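Local coordinates for 178aa long hypothetical molybdenum cofactor biosynthesis protein B (Sulfolobus tokodaii, PDB 3IWT) that probably takes part in molybdenum cofactor biosynthesis, as a MoaB-type protein with a predicted molybdopterin-binding domain, at residues V20-T25 / Y59-D64; V84-G89 / Y148-S153; K105-E110 / G140-K145; K144-L149 / H171-V176. One frame throughout, in Å; residues are numbered along the deposited sequence.

Contact 1: residues V20-T25 / Y59-D64; sequences VITIST and YSLVPD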
loop_
_atom_site.group_PDB
_atom_site.type_symbol
_atom_site.label_atom_id
_atom_site.label_comp_id
_atom_site.label_asym_id
_atom_site.label_seq_id
_atom_site.Cartn_x
_atom_site.Cartn_y
_atom_site.Cartn_z
ATOM N N VAL A 20 -15.038 9.492 -24.626
ATOM C CA VAL A 20 -16.111 9.188 -23.674
ATOM C C VAL A 20 -16.313 7.674 -23.601
ATOM O O VAL A 20 -16.463 7.023 -24.631
ATOM C CB VAL A 20 -17.444 9.877 -24.046
ATOM C CG1 VAL A 20 -18.551 9.558 -23.024
ATOM C CG2 VAL A 20 -17.255 11.393 -24.146
ATOM N N ILE A 21 -16.354 7.131 -22.391
ATOM C CA ILE A 21 -16.529 5.685 -22.217
ATOM C C ILE A 21 -17.736 5.396 -21.336
ATOM O O ILE A 21 -17.819 5.862 -20.188
ATOM C CB ILE A 21 -15.273 5.014 -21.623
ATOM C CG1 ILE A 21 -14.029 5.297 -22.468
ATOM C CG2 ILE A 21 -15.484 3.475 -21.440
ATOM C CD1 ILE A 21 -12.723 4.777 -21.820
ATOM N N THR A 22 -18.682 4.628 -21.849
ATOM C CA THR A 22 -19.854 4.270 -21.045
ATOM C C THR A 22 -19.664 2.852 -20.548
ATOM O O THR A 22 -19.392 1.963 -21.334
ATOM C CB THR A 22 -21.163 4.441 -21.849
ATOM O OG1 THR A 22 -21.338 5.828 -22.120
ATOM C CG2 THR A 22 -22.378 3.897 -21.066
ATOM N N ILE A 23 -19.786 2.666 -19.227
ATOM C CA ILE A 23 -19.623 1.352 -18.599
ATOM C C ILE A 23 -20.997 0.906 -18.084
ATOM O O ILE A 23 -21.484 1.379 -17.046
ATOM C CB ILE A 23 -18.572 1.393 -17.469
ATOM C CG1 ILE A 23 -17.258 1.970 -17.999
ATOM C CG2 ILE A 23 -18.363 0.025 -16.895
ATOM C CD1 ILE A 23 -16.190 2.236 -16.943
ATOM N N SER A 24 -21.637 0.022 -18.850
ATOM C CA SER A 24 -23.020 -0.427 -18.594
ATOM C C SER A 24 -23.240 -1.809 -19.198
ATOM O O SER A 24 -23.256 -1.964 -20.429
ATOM C CB SER A 24 -24.032 0.547 -19.202
ATOM O OG SER A 24 -25.373 0.061 -19.080
ATOM N N THR A 25 -23.450 -2.796 -18.338
ATOM C CA THR A 25 -23.654 -4.173 -18.792
ATOM C C THR A 25 -24.966 -4.289 -19.587
ATOM O O THR A 25 -24.970 -4.853 -20.681
ATOM C CB THR A 25 -23.611 -5.156 -17.610
ATOM O OG1 THR A 25 -22.311 -5.100 -17.004
ATOM C CG2 THR A 25 -23.882 -6.599 -18.056
ATOM N N TYR A 59 -15.562 7.331 -28.675
ATOM C CA TYR A 59 -16.565 6.821 -27.726
ATOM C C TYR A 59 -16.569 5.311 -27.745
ATOM O O TYR A 59 -16.385 4.700 -28.804
ATOM C CB TYR A 59 -17.955 7.335 -28.108
ATOM C CG TYR A 59 -19.133 6.652 -27.400
ATOM C CD1 TYR A 59 -19.430 6.920 -26.060
ATOM C CD2 TYR A 59 -19.983 5.787 -28.097
ATOM C CE1 TYR A 59 -20.507 6.306 -25.414
ATOM C CE2 TYR A 59 -21.080 5.177 -27.460
ATOM C CZ TYR A 59 -21.330 5.437 -26.122
ATOM O OH TYR A 59 -22.426 4.836 -25.518
ATOM N N SER A 60 -16.766 4.700 -26.585
ATOM C CA SER A 60 -16.926 3.264 -26.517
ATOM C C SER A 60 -17.891 2.873 -25.405
ATOM O O SER A 60 -18.107 3.635 -24.446
ATOM C CB SER A 60 -15.573 2.576 -26.330
ATOM O OG SER A 60 -14.970 2.973 -25.119
ATOM N N LEU A 61 -18.486 1.697 -25.557
ATOM C CA LEU A 61 -19.427 1.167 -24.595
ATOM C C LEU A 61 -18.970 -0.223 -24.225
ATOM O O LEU A 61 -18.721 -1.050 -25.099
ATOM C CB LEU A 61 -20.837 1.151 -25.187
ATOM C CG LEU A 61 -21.930 0.342 -24.476
ATOM C CD1 LEU A 61 -22.173 0.896 -23.114
ATOM C CD2 LEU A 61 -23.223 0.302 -25.303
ATOM N N VAL A 62 -18.828 -0.458 -22.923
ATOM C CA VAL A 62 -18.324 -1.727 -22.387
ATOM C C VAL A 62 -19.171 -2.140 -21.177
ATOM O O VAL A 62 -19.787 -1.280 -20.538
ATOM C CB VAL A 62 -16.818 -1.637 -22.017
ATOM C CG1 VAL A 62 -15.947 -1.473 -23.303
ATOM C CG2 VAL A 62 -16.529 -0.527 -20.993
ATOM N N PRO A 63 -19.189 -3.442 -20.843
ATOM C CA PRO A 63 -19.861 -3.902 -19.633
ATOM C C PRO A 63 -18.943 -3.805 -18.395
ATOM O O PRO A 63 -17.781 -3.375 -18.517
ATOM C CB PRO A 63 -20.153 -5.362 -19.965
ATOM C CG PRO A 63 -18.977 -5.793 -20.718
ATOM C CD PRO A 63 -18.535 -4.571 -21.534
ATOM N N ASP A 64 -19.442 -4.239 -17.236
ATOM C CA ASP A 64 -18.650 -4.323 -15.998
ATOM C C ASP A 64 -17.711 -5.534 -16.016
ATOM O O ASP A 64 -17.873 -6.485 -15.249
ATOM C CB ASP A 64 -19.562 -4.445 -14.761
ATOM C CG ASP A 64 -20.445 -3.240 -14.549
ATOM O OD1 ASP A 64 -19.990 -2.096 -14.748
ATOM O OD2 ASP A 64 -21.606 -3.455 -14.135
HETATM O O HOH W 1 -21.691 0.099 -14.705
HETATM O O HOH W 2 -22.623 -5.896 -14.416
HETATM O O HOH W 3 -23.652 -2.194 -15.477
#

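Contact 2: residues V84-G89 / Y148-S153; sequences VIISTG and YLLPGS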
loop_
_atom_site.group_PDB
_atom_site.type_symbol
_atom_site.label_atom_id
_atom_site.label_comp_id
_atom_site.label_asym_id
_atom_site.label_seq_id
_atom_site.Cartn_x
_atom_site.Cartn_y
_atom_site.Cartn_z
ATOM N N VAL A 84 -8.382 14.272 -22.638
ATOM C CA VAL A 84 -9.113 13.896 -21.435
ATOM C C VAL A 84 -10.010 12.697 -21.788
ATOM O O VAL A 84 -10.638 12.658 -22.872
ATOM C CB VAL A 84 -10.022 15.055 -20.925
ATOM C CG1 VAL A 84 -10.744 14.675 -19.616
ATOM C CG2 VAL A 84 -9.254 16.383 -20.778
ATOM N N ILE A 85 -10.087 11.761 -20.853
ATOM C CA ILE A 85 -10.986 10.619 -20.923
ATOM C C ILE A 85 -11.993 10.767 -19.788
ATOM O O ILE A 85 -11.599 10.971 -18.636
ATOM C CB ILE A 85 -10.239 9.276 -20.766
ATOM C CG1 ILE A 85 -9.183 9.102 -21.869
ATOM C CG2 ILE A 85 -11.255 8.089 -20.746
ATOM C CD1 ILE A 85 -8.126 7.982 -21.627
ATOM N N ILE A 86 -13.275 10.625 -20.119
ATOM C CA ILE A 86 -14.344 10.631 -19.132
ATOM C C ILE A 86 -15.152 9.348 -19.267
ATOM O O ILE A 86 -15.639 8.994 -20.356
ATOM C CB ILE A 86 -15.272 11.856 -19.283
ATOM C CG1 ILE A 86 -14.485 13.177 -19.200
ATOM C CG2 ILE A 86 -16.412 11.817 -18.203
ATOM C CD1 ILE A 86 -15.371 14.442 -19.356
ATOM N N SER A 87 -15.281 8.625 -18.159
ATOM C CA SER A 87 -16.143 7.454 -18.153
ATOM C C SER A 87 -17.346 7.693 -17.277
ATOM O O SER A 87 -17.286 8.450 -16.295
ATOM C CB SER A 87 -15.393 6.180 -17.723
ATOM O OG SER A 87 -14.985 6.242 -16.355
ATOM N N THR A 88 -18.439 7.012 -17.606
ATOM C CA THR A 88 -19.626 7.018 -16.777
ATOM C C THR A 88 -20.051 5.587 -16.484
ATOM O O THR A 88 -20.267 4.812 -17.407
ATOM C CB THR A 88 -20.800 7.786 -17.438
ATOM O OG1 THR A 88 -22.021 7.604 -16.681
ATOM C CG2 THR A 88 -21.038 7.379 -18.900
ATOM N N GLY A 89 -20.185 5.274 -15.195
ATOM C CA GLY A 89 -20.647 3.977 -14.713
ATOM C C GLY A 89 -19.660 3.197 -13.858
ATOM O O GLY A 89 -18.440 3.238 -14.076
ATOM N N TYR A 148 -11.296 11.127 -15.839
ATOM C CA TYR A 148 -12.361 11.296 -14.853
ATOM C C TYR A 148 -13.238 10.054 -14.897
ATOM O O TYR A 148 -13.748 9.687 -15.957
ATOM C CB TYR A 148 -13.209 12.532 -15.120
ATOM C CG TYR A 148 -12.512 13.874 -14.960
ATOM C CD1 TYR A 148 -12.434 14.490 -13.724
ATOM C CD2 TYR A 148 -11.972 14.552 -16.069
ATOM C CE1 TYR A 148 -11.812 15.739 -13.585
ATOM C CE2 TYR A 148 -11.336 15.774 -15.931
ATOM C CZ TYR A 148 -11.280 16.385 -14.695
ATOM O OH TYR A 148 -10.662 17.622 -14.574
ATOM N N LEU A 149 -13.391 9.409 -13.742
ATOM C CA LEU A 149 -14.242 8.250 -13.594
ATOM C C LEU A 149 -15.506 8.667 -12.866
ATOM O O LEU A 149 -15.507 8.867 -11.650
ATOM C CB LEU A 149 -13.520 7.144 -12.806
ATOM C CG LEU A 149 -12.112 6.738 -13.238
ATOM C CD1 LEU A 149 -11.536 5.652 -12.264
ATOM C CD2 LEU A 149 -12.096 6.272 -14.725
ATOM N N LEU A 150 -16.596 8.803 -13.617
ATOM C CA LEU A 150 -17.841 9.338 -13.082
ATOM C C LEU A 150 -18.906 8.273 -12.818
ATOM O O LEU A 150 -18.878 7.213 -13.423
ATOM C CB LEU A 150 -18.405 10.392 -14.031
ATOM C CG LEU A 150 -17.473 11.552 -14.424
ATOM C CD1 LEU A 150 -18.217 12.605 -15.365
ATOM C CD2 LEU A 150 -16.840 12.217 -13.131
ATOM N N PRO A 151 -19.894 8.595 -11.965
ATOM C CA PRO A 151 -21.012 7.654 -11.772
ATOM C C PRO A 151 -21.907 7.408 -13.000
ATOM O O PRO A 151 -21.836 8.140 -14.022
ATOM C CB PRO A 151 -21.829 8.284 -10.636
ATOM C CG PRO A 151 -20.884 9.306 -9.989
ATOM C CD PRO A 151 -20.070 9.818 -11.150
ATOM N N GLY A 152 -22.720 6.359 -12.910
ATOM C CA GLY A 152 -23.683 6.036 -13.973
ATOM C C GLY A 152 -24.837 7.023 -14.108
ATOM O O GLY A 152 -25.310 7.270 -15.207
ATOM N N SER A 153 -25.289 7.555 -12.977
ATOM C CA SER A 153 -26.399 8.528 -12.889
ATOM C C SER A 153 -26.225 9.780 -13.777
ATOM O O SER A 153 -25.230 10.483 -13.653
ATOM C CB SER A 153 -26.527 8.957 -11.428
ATOM O OG SER A 153 -27.216 10.158 -11.312
HETATM O O HOH W 4 -16.889 5.591 -14.634
#

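Contact 3: residues K105-E110 / G140-K145; sequences KLFDRE and GIIGKK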
loop_
_atom_site.group_PDB
_atom_site.type_symbol
_atom_site.label_atom_id
_atom_site.label_comp_id
_atom_site.label_asym_id
_atom_site.label_seq_id
_atom_site.Cartn_x
_atom_site.Cartn_y
_atom_site.Cartn_z
ATOM N N LYS A 105 -5.739 2.378 -10.280
ATOM C CA LYS A 105 -4.423 1.829 -10.108
ATOM C C LYS A 105 -3.440 2.264 -11.181
ATOM O O LYS A 105 -2.222 2.314 -10.913
ATOM C CB LYS A 105 -4.475 0.275 -10.124
ATOM C CG LYS A 105 -4.767 -0.290 -8.807
ATOM C CD LYS A 105 -4.777 -1.801 -8.817
ATOM C CE LYS A 105 -6.135 -2.348 -8.337
ATOM N NZ LYS A 105 -6.476 -3.614 -9.152
ATOM N N LEU A 106 -3.963 2.556 -12.370
ATOM C CA LEU A 106 -3.163 2.904 -13.527
ATOM C C LEU A 106 -2.691 4.358 -13.580
ATOM O O LEU A 106 -1.854 4.724 -14.418
ATOM C CB LEU A 106 -3.940 2.610 -14.793
ATOM C CG LEU A 106 -4.560 1.201 -14.864
ATOM C CD1 LEU A 106 -5.129 1.082 -16.273
ATOM C CD2 LEU A 106 -3.610 0.072 -14.543
ATOM N N PHE A 107 -3.247 5.191 -12.719
ATOM C CA PHE A 107 -2.898 6.600 -12.699
ATOM C C PHE A 107 -1.415 6.754 -12.389
ATOM O O PHE A 107 -0.886 6.082 -11.496
ATOM C CB PHE A 107 -3.748 7.366 -11.653
ATOM C CG PHE A 107 -5.235 7.405 -11.941
ATOM C CD1 PHE A 107 -5.736 7.285 -13.223
ATOM C CD2 PHE A 107 -6.150 7.644 -10.897
ATOM C CE1 PHE A 107 -7.111 7.362 -13.489
ATOM C CE2 PHE A 107 -7.554 7.742 -11.164
ATOM C CZ PHE A 107 -8.012 7.589 -12.461
ATOM N N ASP A 108 -0.732 7.613 -13.130
ATOM C CA ASP A 108 0.583 8.096 -12.701
ATOM C C ASP A 108 0.478 8.807 -11.327
ATOM O O ASP A 108 1.263 8.540 -10.433
ATOM C CB ASP A 108 1.163 9.059 -13.726
ATOM C CG ASP A 108 1.421 8.404 -15.097
ATOM O OD1 ASP A 108 1.329 7.178 -15.233
ATOM O OD2 ASP A 108 1.745 9.144 -16.038
ATOM N N ARG A 109 -0.514 9.704 -11.220
ATOM C CA ARG A 109 -0.858 10.446 -9.998
ATOM C C ARG A 109 -2.386 10.468 -9.890
ATOM O O ARG A 109 -3.050 10.800 -10.877
ATOM C CB ARG A 109 -0.365 11.900 -10.099
ATOM C CG ARG A 109 1.114 12.029 -10.436
ATOM C CD ARG A 109 1.619 13.465 -10.284
ATOM N NE ARG A 109 1.386 14.253 -11.488
ATOM C CZ ARG A 109 1.716 15.537 -11.622
ATOM N NH1 ARG A 109 2.262 16.213 -10.609
ATOM N NH2 ARG A 109 1.484 16.144 -12.773
ATOM N N GLU A 110 -2.943 10.112 -8.726
ATOM C CA GLU A 110 -4.372 10.313 -8.488
ATOM C C GLU A 110 -4.570 11.800 -8.201
ATOM O O GLU A 110 -3.795 12.421 -7.464
ATOM C CB GLU A 110 -4.982 9.484 -7.317
ATOM C CG GLU A 110 -6.571 9.568 -7.244
ATOM C CD GLU A 110 -7.234 9.121 -5.907
ATOM O OE1 GLU A 110 -6.517 8.638 -5.045
ATOM O OE2 GLU A 110 -8.490 9.297 -5.716
ATOM N N GLY A 140 -7.585 11.250 -12.240
ATOM C CA GLY A 140 -6.167 11.016 -12.247
ATOM C C GLY A 140 -5.510 11.465 -13.534
ATOM O O GLY A 140 -6.166 12.006 -14.441
ATOM N N ILE A 141 -4.204 11.241 -13.592
ATOM C CA ILE A 141 -3.360 11.693 -14.684
ATOM C C ILE A 141 -2.589 10.455 -15.162
ATOM O O ILE A 141 -2.041 9.709 -14.334
ATOM C CB ILE A 141 -2.341 12.782 -14.187
ATOM C CG1 ILE A 141 -3.062 14.034 -13.648
ATOM C CG2 ILE A 141 -1.357 13.162 -15.294
ATOM C CD1 ILE A 141 -2.305 14.750 -12.516
ATOM N N ILE A 142 -2.625 10.199 -16.470
ATOM C CA ILE A 142 -1.779 9.161 -17.090
ATOM C C ILE A 142 -1.079 9.784 -18.278
ATOM O O ILE A 142 -1.726 10.233 -19.190
ATOM C CB ILE A 142 -2.590 7.940 -17.582
ATOM C CG1 ILE A 142 -3.374 7.335 -16.428
ATOM C CG2 ILE A 142 -1.629 6.877 -18.222
ATOM C CD1 ILE A 142 -4.355 6.255 -16.800
ATOM N N GLY A 143 0.250 9.799 -18.269
ATOM C CA GLY A 143 0.998 10.521 -19.289
ATOM C C GLY A 143 0.636 11.989 -19.164
ATOM O O GLY A 143 0.708 12.553 -18.083
ATOM N N LYS A 144 0.252 12.603 -20.262
ATOM C CA LYS A 144 -0.150 14.004 -20.268
ATOM C C LYS A 144 -1.666 14.143 -20.407
ATOM O O LYS A 144 -2.162 15.190 -20.798
ATOM C CB LYS A 144 0.529 14.735 -21.421
ATOM C CG LYS A 144 2.082 14.616 -21.420
ATOM C CD LYS A 144 2.714 15.143 -20.096
ATOM C CE LYS A 144 4.258 15.151 -20.177
ATOM N NZ LYS A 144 4.809 13.881 -19.590
ATOM N N LYS A 145 -2.382 13.080 -20.063
ATOM C CA LYS A 145 -3.835 13.018 -20.181
ATOM C C LYS A 145 -4.527 12.969 -18.804
ATOM O O LYS A 145 -3.991 12.433 -17.854
ATOM C CB LYS A 145 -4.214 11.785 -20.983
ATOM C CG LYS A 145 -3.503 11.720 -22.386
ATOM C CD LYS A 145 -4.166 10.693 -23.271
ATOM C CE LYS A 145 -3.305 10.327 -24.469
ATOM N NZ LYS A 145 -2.999 11.474 -25.384
HETATM O O HOH W 5 1.968 11.729 -15.856
#

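Contact 4: residues K144-L149 / H171-V176; sequences KKIVYL and HLVYLV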
loop_
_atom_site.group_PDB
_atom_site.type_symbol
_atom_site.label_atom_id
_atom_site.label_comp_id
_atom_site.label_asym_id
_atom_site.label_seq_id
_atom_site.Cartn_x
_atom_site.Cartn_y
_atom_site.Cartn_z
ATOM N N LYS A 144 0.252 12.603 -20.262
ATOM C CA LYS A 144 -0.150 14.004 -20.268
ATOM C C LYS A 144 -1.666 14.143 -20.407
ATOM O O LYS A 144 -2.162 15.190 -20.798
ATOM C CB LYS A 144 0.529 14.735 -21.421
ATOM C CG LYS A 144 2.082 14.616 -21.420
ATOM C CD LYS A 144 2.714 15.143 -20.096
ATOM C CE LYS A 144 4.258 15.151 -20.177
ATOM N NZ LYS A 144 4.809 13.881 -19.590
ATOM N N LYS A 145 -2.382 13.080 -20.063
ATOM C CA LYS A 145 -3.835 13.018 -20.181
ATOM C C LYS A 145 -4.527 12.969 -18.804
ATOM O O LYS A 145 -3.991 12.433 -17.854
ATOM C CB LYS A 145 -4.214 11.785 -20.983
ATOM C CG LYS A 145 -3.503 11.720 -22.386
ATOM C CD LYS A 145 -4.166 10.693 -23.271
ATOM C CE LYS A 145 -3.305 10.327 -24.469
ATOM N NZ LYS A 145 -2.999 11.474 -25.384
ATOM N N ILE A 146 -5.722 13.544 -18.734
ATOM C CA ILE A 146 -6.517 13.557 -17.523
ATOM C C ILE A 146 -7.617 12.501 -17.693
ATOM O O ILE A 146 -8.121 12.270 -18.798
ATOM C CB ILE A 146 -7.167 14.941 -17.291
ATOM C CG1 ILE A 146 -6.115 16.067 -17.377
ATOM C CG2 ILE A 146 -7.934 14.977 -15.943
ATOM C CD1 ILE A 146 -4.813 15.826 -16.568
ATOM N N VAL A 147 -7.979 11.851 -16.595
ATOM C CA VAL A 147 -9.006 10.833 -16.629
ATOM C C VAL A 147 -10.000 11.110 -15.508
ATOM O O VAL A 147 -9.581 11.313 -14.371
ATOM C CB VAL A 147 -8.412 9.415 -16.439
ATOM C CG1 VAL A 147 -9.539 8.367 -16.399
ATOM C CG2 VAL A 147 -7.322 9.090 -17.530
ATOM N N TYR A 148 -11.296 11.127 -15.839
ATOM C CA TYR A 148 -12.361 11.296 -14.853
ATOM C C TYR A 148 -13.238 10.054 -14.897
ATOM O O TYR A 148 -13.748 9.687 -15.957
ATOM C CB TYR A 148 -13.209 12.532 -15.120
ATOM C CG TYR A 148 -12.512 13.874 -14.960
ATOM C CD1 TYR A 148 -12.434 14.490 -13.724
ATOM C CD2 TYR A 148 -11.972 14.552 -16.069
ATOM C CE1 TYR A 148 -11.812 15.739 -13.585
ATOM C CE2 TYR A 148 -11.336 15.774 -15.931
ATOM C CZ TYR A 148 -11.280 16.385 -14.695
ATOM O OH TYR A 148 -10.662 17.622 -14.574
ATOM N N LEU A 149 -13.391 9.409 -13.742
ATOM C CA LEU A 149 -14.242 8.250 -13.594
ATOM C C LEU A 149 -15.506 8.667 -12.866
ATOM O O LEU A 149 -15.507 8.867 -11.650
ATOM C CB LEU A 149 -13.520 7.144 -12.806
ATOM C CG LEU A 149 -12.112 6.738 -13.238
ATOM C CD1 LEU A 149 -11.536 5.652 -12.264
ATOM C CD2 LEU A 149 -12.096 6.272 -14.725
ATOM N N HIS A 171 -6.986 24.379 -17.143
ATOM C CA HIS A 171 -5.804 24.678 -16.320
ATOM C C HIS A 171 -5.061 23.413 -15.892
ATOM O O HIS A 171 -3.825 23.376 -15.850
ATOM C CB HIS A 171 -6.197 25.498 -15.071
ATOM C CG HIS A 171 -5.050 25.769 -14.143
ATOM N ND1 HIS A 171 -5.028 25.326 -12.835
ATOM C CD2 HIS A 171 -3.872 26.410 -14.343
ATOM C CE1 HIS A 171 -3.885 25.686 -12.271
ATOM N NE2 HIS A 171 -3.167 26.345 -13.164
ATOM N N LEU A 172 -5.806 22.368 -15.582
ATOM C CA LEU A 172 -5.204 21.084 -15.234
ATOM C C LEU A 172 -4.398 20.459 -16.389
ATOM O O LEU A 172 -3.266 19.985 -16.196
ATOM C CB LEU A 172 -6.321 20.151 -14.779
ATOM C CG LEU A 172 -6.019 18.789 -14.196
ATOM C CD1 LEU A 172 -4.983 18.798 -13.038
ATOM C CD2 LEU A 172 -7.379 18.241 -13.736
ATOM N N VAL A 173 -4.962 20.456 -17.591
ATOM C CA VAL A 173 -4.215 19.992 -18.780
ATOM C C VAL A 173 -2.931 20.820 -19.013
ATOM O O VAL A 173 -1.837 20.265 -19.268
ATOM C CB VAL A 173 -5.097 20.017 -20.057
ATOM C CG1 VAL A 173 -4.243 19.863 -21.325
ATOM C CG2 VAL A 173 -6.168 18.938 -19.994
ATOM N N TYR A 174 -3.077 22.144 -18.949
ATOM C CA TYR A 174 -1.941 23.062 -19.038
ATOM C C TYR A 174 -0.855 22.668 -18.008
ATOM O O TYR A 174 0.315 22.487 -18.337
ATOM C CB TYR A 174 -2.381 24.535 -18.818
ATOM C CG TYR A 174 -1.194 25.398 -18.459
ATOM C CD1 TYR A 174 -0.369 25.922 -19.446
ATOM C CD2 TYR A 174 -0.842 25.606 -17.120
ATOM C CE1 TYR A 174 0.768 26.656 -19.118
ATOM C CE2 TYR A 174 0.286 26.339 -16.774
ATOM C CZ TYR A 174 1.091 26.859 -17.774
ATOM O OH TYR A 174 2.217 27.587 -17.433
ATOM N N LEU A 175 -1.283 22.531 -16.759
ATOM C CA LEU A 175 -0.389 22.296 -15.630
ATOM C C LEU A 175 0.406 20.993 -15.792
ATOM O O LEU A 175 1.623 20.961 -15.636
ATOM C CB LEU A 175 -1.229 22.246 -14.357
ATOM C CG LEU A 175 -0.610 22.497 -13.003
ATOM C CD1 LEU A 175 0.358 23.649 -13.011
ATOM C CD2 LEU A 175 -1.778 22.750 -12.038
ATOM N N VAL A 176 -0.312 19.937 -16.137
ATOM C CA VAL A 176 0.254 18.599 -16.336
ATOM C C VAL A 176 1.279 18.544 -17.476
ATOM O O VAL A 176 2.200 17.723 -17.466
ATOM C CB VAL A 176 -0.928 17.620 -16.563
ATOM C CG1 VAL A 176 -0.549 16.449 -17.397
ATOM C CG2 VAL A 176 -1.513 17.240 -15.204
#

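Contact 1: residues V20-T25 / Y59-D64
Strands 20-23 and 59-62 run parallel, their short axes 4.8 Å apart at closest approach and 13° from parallel, with Val20, Ile21, Thr22 and Ile23 facing Tyr59, Ser60, Leu61 and Val62 in turn. They form one margin of the alpha/beta sheet of the probable molybdopterin-binding domain, where 55-62 is the outermost strand within the chain and strand 84-88 flanks 17-23 on its other side. Four nearly axial N-H...O=C bonds zip the pair, the straightest from Thr22 N to Ser60 O (2.8 Å, 169°). On the face carrying Val20, Thr22, Tyr59 and Leu61, the Tyr59 ring leans toward the neighbouring strand, its edge turned to Thr22: CG is anti to the backbone N, CD1 lies against Val20, and edge atom CE1 comes 3.4 Å from Thr22 OG1. Thr22 OG1 and Tyr59 OH both hydrogen-bond Asp39 OD2, consistent with their lying close together. Beside them Leu61 CD1 lies along Thr22 CG2 at 3.6 Å. On the reverse face Ser60 OG touches both Ile21 branches, and Ile23 CG1 runs alongside Val62 CG2 at 4.0 Å, next to helix 66-77. Past the strand ends Ser24 caps the N terminus of helix 25-32, its OG also bonding Arg27 NH1, and three waters link Asp64 to Ile23 and Thr25. Asp64 N donates an almost straight bond, 176°, to Thr25 OG1 at 3.0 Å.

Contact 2: residues V84-G89 / Y148-S153
At the inner end of the parallel part of the Rossmann-like sheet, strand 84-88 lies beside strand 145-150, beyond which the order turns antiparallel, and both lead into the loops that begin at Gly89 and Pro151. Backbone bonds alternate between them, from Tyr148 N to Ile85 O (2.8 Å) through to Gly89 N, which reaches Leu150 O. On one face Val84 CG1 meets the Tyr148 ring at its edge, in plane, 3.8 Å from CD2, while the ring's OH bonds Tyr133 of the second subunit. Next along this face Ile86 CG2 crosses obliquely onto Leu150 CD1 at 3.5 Å, tighter than usual for two carbons. On the other face Ser87 OG touches Leu149 CD2 and donates to a water that in turn donates to Gly89 O and Leu150 O. Thr88 turns OG1 anti to its backbone N (chi1 171°), which carries the hydroxyl to Pro151 O at 2.7 Å, approaching from above the carbonyl plane. A valine here has no hydroxyl to give Pro151 O and would probably loosen the start of the 151-153 loop against the end of strand 84-88. Gly89 CA and Gly152 CA then pass only 3.7 Å apart, and Ser153 caps helix 154-176. Loops gathered at the C-terminal ends of parallel strands, one leading into a helix, are typical of Rossmann-like alpha/beta folds such as this family's.

Contact 3: residues K105-E110 / G140-K145
Residues 109-110 pair antiparallel with 140-141 at the sheet margin, and a classic beta bulge sets both Asp108 and Arg109 opposite Ile141. The tight part centres on Phe107. Gly140 CA sits over the middle of its ring, 3.5 Å from the centroid and 8° off the normal, a CH-pi contact so close that a CB on Gly140 would collide with CD2. Ile142 CD1 meets the same ring in plane at its edge, 4.0 Å from CD1, while Ile142 CG1 lies by Leu106 O. In the strand pair the firm bond is Ile141 N to Arg109 O, 3.0 Å and nearly along the C=O axis; Ile141 O instead receives two weak ones, from Asp108 N and Arg109 N, as the bulge dictates. The Arg109 chain bends at chi3 and runs alongside Ile141, NE 3.9 Å from CD1, before its guanidinium reaches Ser94 O of the second subunit. The looser, solvent side is the Asp108 end, where strand gives way to the type II' turn 142-145. Here Gly143 N bonds OD2 at 2.8 Å from above the carboxylate plane, and a water bridges OD2 to Gly143 O. OD1 makes a salt bridge with Lys66 of the third subunit. With a backbone N-H and a water on one oxygen and an ammonium on the other, the Asp108 carboxylate is probably held ionised, and the bulge thereby couples a hairpin turn to a subunit interface.

Contact 4: residues K144-L149 / H171-V176
Helix 171-176 lies across strand 145-149 at 137°, its axis 8.7 Å from the strand's at closest approach, and the contact is made mostly by side chains, with no hydrogen bond between the segments. Ile146 is the bump. With CG1 anti to the carbonyl carbon, it pushes into a hollow lined by Leu172, Val173 and Val176, one turn of the helix. The short branch, CG2, meets Leu172 CD2 at 4.0 Å; along the longer one CG1 meets Val173 CG2 at 3.9 Å and CD1 meets Val176 CG2 at 3.8 Å. An alanine here lacks CG1, CG2 and CD1, and would probably weaken the seating of the helix's last turns on the sheet. Leu172 CD2 doubles as a bump of its own, meeting Tyr148 tip to tip, 3.4 Å from OH, which is hydrogen-bonded to Tyr133 of the second subunit. At the other end Val176 CG1 rests on the Lys144 backbone, 3.8 Å from CA, and the bent Lys144 chain passes its CD by Val176 O. Because aliphatic carbons carry nearly all of the contact, shape fit and exclusion of water probably hold this end of helix 154-176 to the sheet.

All four contacts reach one mixed sheet, ordered 55-62, 17-23, 84-88, 145-150, 138-142, 109-110. Contact 1 lies at one margin and contact 2 next to it, centres 9 Å apart, joined through neighbouring strands 17-23 and 84-88. Contact 3 holds the opposite margin, its centre about 20 Å from that of contact 1, and contact 4 seats helix 154-176 on the strand it shares with contact 2. Along the chain contact 1 closes first; contact 3 is nested within the loop closed by contact 2, and contact 4 shares residues 144-145 with contact 3. Contacts 2, 3 and 4 reach the second subunit and contact 3 also the third; no other chain of the assembly touches contact 1.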